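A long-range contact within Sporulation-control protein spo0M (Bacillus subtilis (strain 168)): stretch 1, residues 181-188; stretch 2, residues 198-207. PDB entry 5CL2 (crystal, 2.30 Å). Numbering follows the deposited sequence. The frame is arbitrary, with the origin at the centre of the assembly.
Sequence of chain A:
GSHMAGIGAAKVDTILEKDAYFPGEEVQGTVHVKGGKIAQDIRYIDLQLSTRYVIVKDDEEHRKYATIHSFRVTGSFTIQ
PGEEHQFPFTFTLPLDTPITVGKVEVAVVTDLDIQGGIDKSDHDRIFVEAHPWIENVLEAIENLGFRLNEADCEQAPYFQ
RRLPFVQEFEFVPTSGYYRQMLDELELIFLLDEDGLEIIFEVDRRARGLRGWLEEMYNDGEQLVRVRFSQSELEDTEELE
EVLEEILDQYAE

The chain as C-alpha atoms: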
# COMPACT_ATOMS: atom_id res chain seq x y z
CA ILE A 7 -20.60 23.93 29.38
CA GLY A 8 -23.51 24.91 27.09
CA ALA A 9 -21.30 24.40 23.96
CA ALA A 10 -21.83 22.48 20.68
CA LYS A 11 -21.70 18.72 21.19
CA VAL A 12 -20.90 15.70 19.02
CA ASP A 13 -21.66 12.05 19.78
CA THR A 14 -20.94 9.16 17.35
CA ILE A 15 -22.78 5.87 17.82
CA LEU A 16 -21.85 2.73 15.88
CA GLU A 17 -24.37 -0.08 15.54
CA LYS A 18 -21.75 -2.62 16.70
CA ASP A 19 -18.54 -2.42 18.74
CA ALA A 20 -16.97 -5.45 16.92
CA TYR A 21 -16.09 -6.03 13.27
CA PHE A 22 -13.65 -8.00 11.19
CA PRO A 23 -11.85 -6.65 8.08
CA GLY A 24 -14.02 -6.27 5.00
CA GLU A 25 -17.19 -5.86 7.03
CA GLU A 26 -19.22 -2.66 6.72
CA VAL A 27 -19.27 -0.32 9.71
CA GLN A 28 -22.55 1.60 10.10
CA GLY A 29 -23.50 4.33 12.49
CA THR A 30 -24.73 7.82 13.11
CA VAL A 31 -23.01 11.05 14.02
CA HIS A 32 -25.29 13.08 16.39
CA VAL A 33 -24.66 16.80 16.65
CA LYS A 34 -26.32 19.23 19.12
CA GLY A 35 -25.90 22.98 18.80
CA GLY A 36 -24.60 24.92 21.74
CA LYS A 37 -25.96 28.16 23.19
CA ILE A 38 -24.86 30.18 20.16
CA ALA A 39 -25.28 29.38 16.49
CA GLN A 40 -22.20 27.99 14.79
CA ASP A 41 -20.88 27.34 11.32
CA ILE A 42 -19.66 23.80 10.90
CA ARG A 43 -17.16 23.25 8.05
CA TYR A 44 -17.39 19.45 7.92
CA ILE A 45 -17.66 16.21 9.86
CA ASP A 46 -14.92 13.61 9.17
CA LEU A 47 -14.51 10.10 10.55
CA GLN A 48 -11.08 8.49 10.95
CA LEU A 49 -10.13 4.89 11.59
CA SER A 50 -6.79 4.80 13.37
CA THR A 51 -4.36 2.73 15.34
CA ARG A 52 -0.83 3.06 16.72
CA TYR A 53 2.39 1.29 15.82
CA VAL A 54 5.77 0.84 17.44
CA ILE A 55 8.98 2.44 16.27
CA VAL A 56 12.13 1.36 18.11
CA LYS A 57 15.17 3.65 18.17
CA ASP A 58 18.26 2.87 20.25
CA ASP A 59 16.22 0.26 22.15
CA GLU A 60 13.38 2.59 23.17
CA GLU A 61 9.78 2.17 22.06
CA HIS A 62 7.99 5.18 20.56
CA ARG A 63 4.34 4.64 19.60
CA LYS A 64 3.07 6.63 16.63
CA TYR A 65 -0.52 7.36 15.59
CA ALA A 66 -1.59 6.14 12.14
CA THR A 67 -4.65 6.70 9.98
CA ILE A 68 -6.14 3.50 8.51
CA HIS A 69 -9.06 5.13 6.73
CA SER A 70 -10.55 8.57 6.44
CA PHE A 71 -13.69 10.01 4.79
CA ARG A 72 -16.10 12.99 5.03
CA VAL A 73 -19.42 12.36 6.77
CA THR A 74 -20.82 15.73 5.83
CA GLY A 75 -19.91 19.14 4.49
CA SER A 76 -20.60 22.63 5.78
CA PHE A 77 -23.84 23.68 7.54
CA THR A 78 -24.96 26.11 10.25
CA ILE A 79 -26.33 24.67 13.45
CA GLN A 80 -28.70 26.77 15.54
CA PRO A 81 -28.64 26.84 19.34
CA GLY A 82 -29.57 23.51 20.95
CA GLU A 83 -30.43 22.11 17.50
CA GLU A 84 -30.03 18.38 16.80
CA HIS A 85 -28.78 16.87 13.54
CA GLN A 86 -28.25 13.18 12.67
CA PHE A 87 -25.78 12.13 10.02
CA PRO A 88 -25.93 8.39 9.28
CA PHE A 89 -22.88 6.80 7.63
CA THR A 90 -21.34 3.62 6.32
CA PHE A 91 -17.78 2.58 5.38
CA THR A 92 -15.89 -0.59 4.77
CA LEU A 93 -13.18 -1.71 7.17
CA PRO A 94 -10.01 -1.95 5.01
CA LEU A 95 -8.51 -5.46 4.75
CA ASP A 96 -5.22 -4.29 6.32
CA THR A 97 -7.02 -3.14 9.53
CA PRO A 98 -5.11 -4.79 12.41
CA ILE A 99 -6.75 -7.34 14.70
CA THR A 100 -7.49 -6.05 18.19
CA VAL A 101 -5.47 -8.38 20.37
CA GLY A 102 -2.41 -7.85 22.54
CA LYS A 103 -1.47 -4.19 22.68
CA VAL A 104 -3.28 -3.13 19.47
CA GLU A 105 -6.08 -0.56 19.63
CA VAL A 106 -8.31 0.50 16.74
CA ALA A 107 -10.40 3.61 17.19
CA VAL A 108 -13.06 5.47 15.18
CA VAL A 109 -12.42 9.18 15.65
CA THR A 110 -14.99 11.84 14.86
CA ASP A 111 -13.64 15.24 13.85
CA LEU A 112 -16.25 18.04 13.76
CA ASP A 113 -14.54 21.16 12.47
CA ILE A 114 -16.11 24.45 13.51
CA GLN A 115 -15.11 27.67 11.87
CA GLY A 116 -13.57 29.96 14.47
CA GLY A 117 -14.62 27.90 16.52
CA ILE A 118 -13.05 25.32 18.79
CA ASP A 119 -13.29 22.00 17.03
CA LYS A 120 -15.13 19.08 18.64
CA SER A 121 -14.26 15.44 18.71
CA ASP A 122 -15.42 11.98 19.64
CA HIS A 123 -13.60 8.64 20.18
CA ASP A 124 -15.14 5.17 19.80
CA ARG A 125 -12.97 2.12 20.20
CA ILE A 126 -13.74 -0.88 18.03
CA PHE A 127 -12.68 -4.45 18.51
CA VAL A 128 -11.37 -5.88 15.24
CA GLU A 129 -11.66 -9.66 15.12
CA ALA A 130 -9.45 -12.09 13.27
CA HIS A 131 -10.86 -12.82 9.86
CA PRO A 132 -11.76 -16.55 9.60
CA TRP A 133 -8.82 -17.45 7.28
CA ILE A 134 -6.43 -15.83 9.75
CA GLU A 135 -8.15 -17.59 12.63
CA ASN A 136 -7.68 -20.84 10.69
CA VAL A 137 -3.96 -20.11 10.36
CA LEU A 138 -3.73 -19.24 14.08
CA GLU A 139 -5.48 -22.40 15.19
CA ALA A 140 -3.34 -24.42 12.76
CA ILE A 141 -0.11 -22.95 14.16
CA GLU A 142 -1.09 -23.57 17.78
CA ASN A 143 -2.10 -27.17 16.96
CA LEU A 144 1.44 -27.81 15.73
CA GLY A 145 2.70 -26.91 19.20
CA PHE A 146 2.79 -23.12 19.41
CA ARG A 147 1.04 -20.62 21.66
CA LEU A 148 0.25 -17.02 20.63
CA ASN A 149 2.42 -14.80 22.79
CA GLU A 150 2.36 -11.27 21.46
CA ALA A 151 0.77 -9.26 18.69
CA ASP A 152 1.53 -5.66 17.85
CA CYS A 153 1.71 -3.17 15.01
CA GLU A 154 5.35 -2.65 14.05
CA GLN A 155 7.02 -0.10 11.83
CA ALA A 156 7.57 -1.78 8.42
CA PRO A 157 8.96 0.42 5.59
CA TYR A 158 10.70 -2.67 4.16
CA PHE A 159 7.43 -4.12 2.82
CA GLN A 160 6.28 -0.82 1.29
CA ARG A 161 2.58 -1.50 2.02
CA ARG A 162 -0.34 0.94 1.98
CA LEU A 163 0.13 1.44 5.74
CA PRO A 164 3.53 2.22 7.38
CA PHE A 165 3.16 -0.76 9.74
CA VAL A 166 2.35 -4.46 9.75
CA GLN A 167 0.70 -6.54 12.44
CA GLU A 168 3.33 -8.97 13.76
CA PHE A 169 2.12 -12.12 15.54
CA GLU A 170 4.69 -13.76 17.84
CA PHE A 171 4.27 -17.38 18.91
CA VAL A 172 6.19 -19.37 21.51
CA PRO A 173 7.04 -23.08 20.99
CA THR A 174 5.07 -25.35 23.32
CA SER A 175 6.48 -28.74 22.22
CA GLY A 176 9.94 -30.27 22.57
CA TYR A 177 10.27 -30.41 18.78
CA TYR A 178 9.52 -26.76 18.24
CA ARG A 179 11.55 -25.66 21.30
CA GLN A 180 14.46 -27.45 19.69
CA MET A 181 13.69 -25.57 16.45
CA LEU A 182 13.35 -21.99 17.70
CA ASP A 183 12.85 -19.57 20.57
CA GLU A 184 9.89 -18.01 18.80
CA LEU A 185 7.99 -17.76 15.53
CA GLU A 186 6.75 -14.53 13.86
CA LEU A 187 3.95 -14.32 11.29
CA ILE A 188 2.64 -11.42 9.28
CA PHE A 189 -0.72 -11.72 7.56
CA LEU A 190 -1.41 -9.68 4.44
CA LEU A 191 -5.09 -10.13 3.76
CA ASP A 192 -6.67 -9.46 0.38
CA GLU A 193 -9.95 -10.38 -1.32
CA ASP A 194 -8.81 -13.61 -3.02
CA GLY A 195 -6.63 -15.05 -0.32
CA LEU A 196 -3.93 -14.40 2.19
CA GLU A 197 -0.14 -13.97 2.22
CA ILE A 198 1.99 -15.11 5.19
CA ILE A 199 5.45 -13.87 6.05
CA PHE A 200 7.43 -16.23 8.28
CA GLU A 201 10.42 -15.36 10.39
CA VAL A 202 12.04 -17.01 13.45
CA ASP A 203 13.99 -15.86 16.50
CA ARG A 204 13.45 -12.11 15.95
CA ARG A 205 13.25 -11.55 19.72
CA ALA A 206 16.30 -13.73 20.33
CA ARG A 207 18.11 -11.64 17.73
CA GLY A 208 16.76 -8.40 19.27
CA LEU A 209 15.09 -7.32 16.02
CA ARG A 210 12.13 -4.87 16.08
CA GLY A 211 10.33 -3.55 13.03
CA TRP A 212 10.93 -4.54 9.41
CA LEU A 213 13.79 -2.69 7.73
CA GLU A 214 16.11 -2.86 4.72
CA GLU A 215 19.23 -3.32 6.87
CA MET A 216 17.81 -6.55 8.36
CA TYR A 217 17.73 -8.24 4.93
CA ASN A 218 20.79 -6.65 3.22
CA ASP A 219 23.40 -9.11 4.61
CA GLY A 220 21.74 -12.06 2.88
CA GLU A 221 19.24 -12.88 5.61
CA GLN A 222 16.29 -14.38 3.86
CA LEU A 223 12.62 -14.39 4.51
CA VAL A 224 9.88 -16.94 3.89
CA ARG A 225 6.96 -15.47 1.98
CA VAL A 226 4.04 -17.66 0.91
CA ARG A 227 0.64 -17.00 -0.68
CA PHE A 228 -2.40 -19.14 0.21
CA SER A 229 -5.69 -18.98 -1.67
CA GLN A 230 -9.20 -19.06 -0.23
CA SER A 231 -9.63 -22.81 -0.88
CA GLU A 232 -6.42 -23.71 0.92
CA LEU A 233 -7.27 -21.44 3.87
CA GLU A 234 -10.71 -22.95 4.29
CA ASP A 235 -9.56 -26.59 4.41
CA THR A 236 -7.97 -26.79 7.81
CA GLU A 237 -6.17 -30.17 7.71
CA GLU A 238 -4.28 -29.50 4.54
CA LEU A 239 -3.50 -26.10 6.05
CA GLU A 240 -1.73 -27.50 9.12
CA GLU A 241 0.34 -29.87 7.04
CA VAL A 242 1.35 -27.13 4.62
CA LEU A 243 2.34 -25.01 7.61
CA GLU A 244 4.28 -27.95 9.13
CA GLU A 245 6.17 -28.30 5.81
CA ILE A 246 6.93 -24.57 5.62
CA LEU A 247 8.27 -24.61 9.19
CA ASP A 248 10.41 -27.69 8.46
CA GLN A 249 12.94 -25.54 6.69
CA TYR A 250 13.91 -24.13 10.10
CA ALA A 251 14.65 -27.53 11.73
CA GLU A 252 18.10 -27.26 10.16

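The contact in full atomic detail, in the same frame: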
# COMPACT_ATOMS: atom_id res chain seq x y z
N MET A 181 13.60 -26.39 17.67
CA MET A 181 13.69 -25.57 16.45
C MET A 181 13.97 -24.06 16.64
O MET A 181 14.75 -23.46 15.88
CB MET A 181 12.39 -25.68 15.65
CG MET A 181 12.39 -24.85 14.37
SD MET A 181 11.02 -25.25 13.26
CE MET A 181 9.67 -24.35 13.95
N LEU A 182 13.29 -23.44 17.60
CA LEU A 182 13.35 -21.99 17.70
C LEU A 182 12.97 -21.46 19.08
O LEU A 182 12.35 -22.16 19.90
CB LEU A 182 12.44 -21.37 16.64
CG LEU A 182 11.04 -21.94 16.40
CD1 LEU A 182 10.07 -21.67 17.56
CD2 LEU A 182 10.47 -21.31 15.15
N ASP A 183 13.34 -20.22 19.36
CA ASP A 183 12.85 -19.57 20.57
C ASP A 183 11.47 -18.94 20.32
O ASP A 183 10.57 -19.02 21.18
CB ASP A 183 13.87 -18.56 21.04
CG ASP A 183 15.14 -19.25 21.48
OD1 ASP A 183 15.09 -20.48 21.67
OD2 ASP A 183 16.19 -18.58 21.60
N GLU A 184 11.26 -18.36 19.15
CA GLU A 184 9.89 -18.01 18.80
C GLU A 184 9.70 -17.82 17.31
O GLU A 184 10.66 -17.57 16.58
CB GLU A 184 9.43 -16.75 19.60
CG GLU A 184 10.09 -15.45 19.21
CD GLU A 184 11.52 -15.32 19.70
OE1 GLU A 184 11.79 -15.70 20.85
OE2 GLU A 184 12.40 -14.86 18.94
N LEU A 185 8.44 -17.91 16.90
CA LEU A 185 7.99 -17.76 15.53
C LEU A 185 7.22 -16.43 15.31
O LEU A 185 6.45 -16.02 16.16
CB LEU A 185 7.09 -18.94 15.17
CG LEU A 185 6.39 -18.88 13.82
CD1 LEU A 185 7.39 -19.03 12.69
CD2 LEU A 185 5.30 -19.93 13.77
N GLU A 186 7.43 -15.77 14.18
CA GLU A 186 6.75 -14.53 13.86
C GLU A 186 6.05 -14.67 12.53
O GLU A 186 6.68 -15.08 11.54
CB GLU A 186 7.73 -13.36 13.80
CG GLU A 186 8.26 -12.88 15.15
CD GLU A 186 9.47 -13.67 15.64
OE1 GLU A 186 10.23 -14.25 14.82
OE2 GLU A 186 9.68 -13.68 16.86
N LEU A 187 4.77 -14.31 12.49
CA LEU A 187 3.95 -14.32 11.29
C LEU A 187 3.38 -12.94 11.01
O LEU A 187 3.02 -12.18 11.93
CB LEU A 187 2.79 -15.33 11.40
CG LEU A 187 3.12 -16.81 11.67
CD1 LEU A 187 1.95 -17.73 11.32
CD2 LEU A 187 4.40 -17.25 10.98
N ILE A 188 3.37 -12.58 9.73
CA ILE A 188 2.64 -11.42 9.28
C ILE A 188 1.59 -11.86 8.28
O ILE A 188 1.90 -12.57 7.31
CB ILE A 188 3.57 -10.38 8.61
CG1 ILE A 188 4.55 -9.82 9.62
CG2 ILE A 188 2.75 -9.24 7.98
CD1 ILE A 188 5.74 -9.15 8.94
N ILE A 198 1.33 -15.00 3.88
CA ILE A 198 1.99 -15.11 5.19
C ILE A 198 3.49 -14.92 5.08
O ILE A 198 4.14 -15.49 4.20
CB ILE A 198 1.75 -16.47 5.85
CG1 ILE A 198 0.27 -16.80 5.84
CG2 ILE A 198 2.23 -16.44 7.28
CD1 ILE A 198 -0.09 -17.89 6.75
N ILE A 199 4.01 -14.06 5.94
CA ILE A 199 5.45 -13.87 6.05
C ILE A 199 5.90 -14.57 7.33
O ILE A 199 5.31 -14.40 8.40
CB ILE A 199 5.82 -12.39 6.06
CG1 ILE A 199 5.38 -11.74 4.75
CG2 ILE A 199 7.30 -12.20 6.30
CD1 ILE A 199 5.50 -10.24 4.74
N PHE A 200 6.92 -15.41 7.19
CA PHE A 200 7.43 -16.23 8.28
C PHE A 200 8.80 -15.73 8.66
O PHE A 200 9.61 -15.39 7.80
CB PHE A 200 7.54 -17.71 7.87
CG PHE A 200 6.22 -18.35 7.56
CD1 PHE A 200 5.59 -18.13 6.34
CD2 PHE A 200 5.63 -19.22 8.46
CE1 PHE A 200 4.39 -18.73 6.04
CE2 PHE A 200 4.43 -19.83 8.16
CZ PHE A 200 3.80 -19.58 6.95
N GLU A 201 9.07 -15.67 9.95
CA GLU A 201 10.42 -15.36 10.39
C GLU A 201 10.60 -16.08 11.74
O GLU A 201 9.61 -16.45 12.37
CB GLU A 201 10.60 -13.84 10.41
CG GLU A 201 11.93 -13.27 10.83
CD GLU A 201 13.09 -13.56 9.91
OE1 GLU A 201 13.16 -13.03 8.79
OE2 GLU A 201 13.96 -14.30 10.36
N VAL A 202 11.83 -16.36 12.16
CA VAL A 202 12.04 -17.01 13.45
C VAL A 202 13.07 -16.25 14.25
O VAL A 202 13.93 -15.57 13.68
CB VAL A 202 12.50 -18.50 13.31
CG1 VAL A 202 11.55 -19.28 12.39
CG2 VAL A 202 13.91 -18.56 12.79
N ASP A 203 12.96 -16.34 15.57
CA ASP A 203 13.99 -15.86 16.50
C ASP A 203 14.28 -14.37 16.37
O ASP A 203 15.39 -13.93 16.68
CB ASP A 203 15.32 -16.65 16.31
CG ASP A 203 15.24 -18.12 16.77
OD1 ASP A 203 14.32 -18.46 17.56
OD2 ASP A 203 16.13 -18.92 16.39
N ARG A 204 13.28 -13.57 15.99
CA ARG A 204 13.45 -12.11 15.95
C ARG A 204 13.71 -11.54 17.35
O ARG A 204 14.57 -10.67 17.51
CB ARG A 204 12.23 -11.45 15.30
CG ARG A 204 12.33 -11.42 13.76
CD ARG A 204 11.05 -10.90 13.10
NE ARG A 204 10.68 -9.55 13.52
CZ ARG A 204 11.25 -8.45 13.06
NH1 ARG A 204 12.24 -8.52 12.17
NH2 ARG A 204 10.85 -7.27 13.49
N ARG A 205 13.01 -12.05 18.37
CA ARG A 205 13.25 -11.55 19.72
C ARG A 205 14.62 -11.98 20.20
O ARG A 205 15.34 -11.16 20.76
CB ARG A 205 12.21 -12.04 20.74
CG ARG A 205 10.78 -11.64 20.45
CD ARG A 205 10.73 -10.25 19.85
NE ARG A 205 9.62 -10.20 18.91
CZ ARG A 205 9.65 -9.54 17.76
NH1 ARG A 205 10.74 -8.86 17.40
NH2 ARG A 205 8.61 -9.57 16.97
N ALA A 206 14.98 -13.24 19.95
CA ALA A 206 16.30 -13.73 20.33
C ALA A 206 17.36 -12.85 19.70
O ALA A 206 18.37 -12.53 20.32
CB ALA A 206 16.51 -15.21 19.92
N ARG A 207 17.13 -12.45 18.45
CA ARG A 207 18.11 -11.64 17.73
C ARG A 207 17.96 -10.14 18.04
O ARG A 207 18.71 -9.31 17.53
CB ARG A 207 17.98 -11.88 16.23
CG ARG A 207 18.31 -13.31 15.81
CD ARG A 207 18.35 -13.45 14.30
NE ARG A 207 17.02 -13.53 13.74
CZ ARG A 207 16.74 -13.27 12.47
NH1 ARG A 207 17.71 -12.90 11.65
NH2 ARG A 207 15.48 -13.36 12.04

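How do the two backbones meet? Residues 185-188 and 198-202 are neighbouring antiparallel strands, their axes inclined at 161° and approaching to 4.7 Å. Glu186 and Glu201 form one hydrogen-bonded pair, with Glu186 N to Glu201 O and Glu201 N to Glu186 O both at 2.9 Å. Two residues on, Ile188 N reaches Ile199 O at 3.0 Å and Ile199 N reaches Ile188 O at 2.9 Å. The ladder extends past the strand at its other end, where Asp203 N donates almost straight to Glu184 O at 2.8 Å. Between these rungs, CA-H groups face carbonyl oxygens, most closely Leu187 CA and Ile199 O at 3.2 Å.

What fills the two faces of the sheet? Alternation places Leu185, Leu187, Phe200 and Val202 on one face, and Glu186, Ile188, Ile199 and Glu201 on the other. On the first, Leu187 CD2 lies 3.4 Å from Phe200 CD2, a branched aliphatic side chain packed obliquely against an aromatic ring. Val202 CG1 touches Leu182 CD2 at 3.6 Å, so a residue just past the end of a helix joins the same apolar cluster. On the second face, the beta-branched Ile188 and Ile199 sit side by side, CB to CB at 4.0 Å, both buried and both suited to extended backbone.

How is the turn beyond the strands held? Asp203, with phi/psi of 60/30, starts a bend that continues through the helical backbone angles of residues 204-206. Its CA-to-CB bond points away from the first stretch, yet with chi1 in m its carboxylate comes back: OD1 accepts from Asp183 N at 2.7 Å and, weakly, from Glu184 N at 3.4 Å. A short acid suits this place because it can accept from two successive amides. Glu184 answers from the other stretch. Its OE2 accepts from Ala206 N at 3.2 Å and weakly from Arg205 N at 2.9 Å, meeting amides exposed at the start of the helical segment.

Why can a charged residue such as Glu186 be buried here? The other stretch covers 101 Å² of it, more than of any other residue in the contact. Its side chain bends toward the turn, and OE1 takes a weak hydrogen bond from Arg204 N at 3.3 Å. OE2 lies over one face of the Arg205 guanidinium, 4.0 Å from Arg205 NE; the opposite charges are near, but no N-H points at the oxygen. Backbone amide and nearby positive charge together give the carboxylate a favourable polar setting.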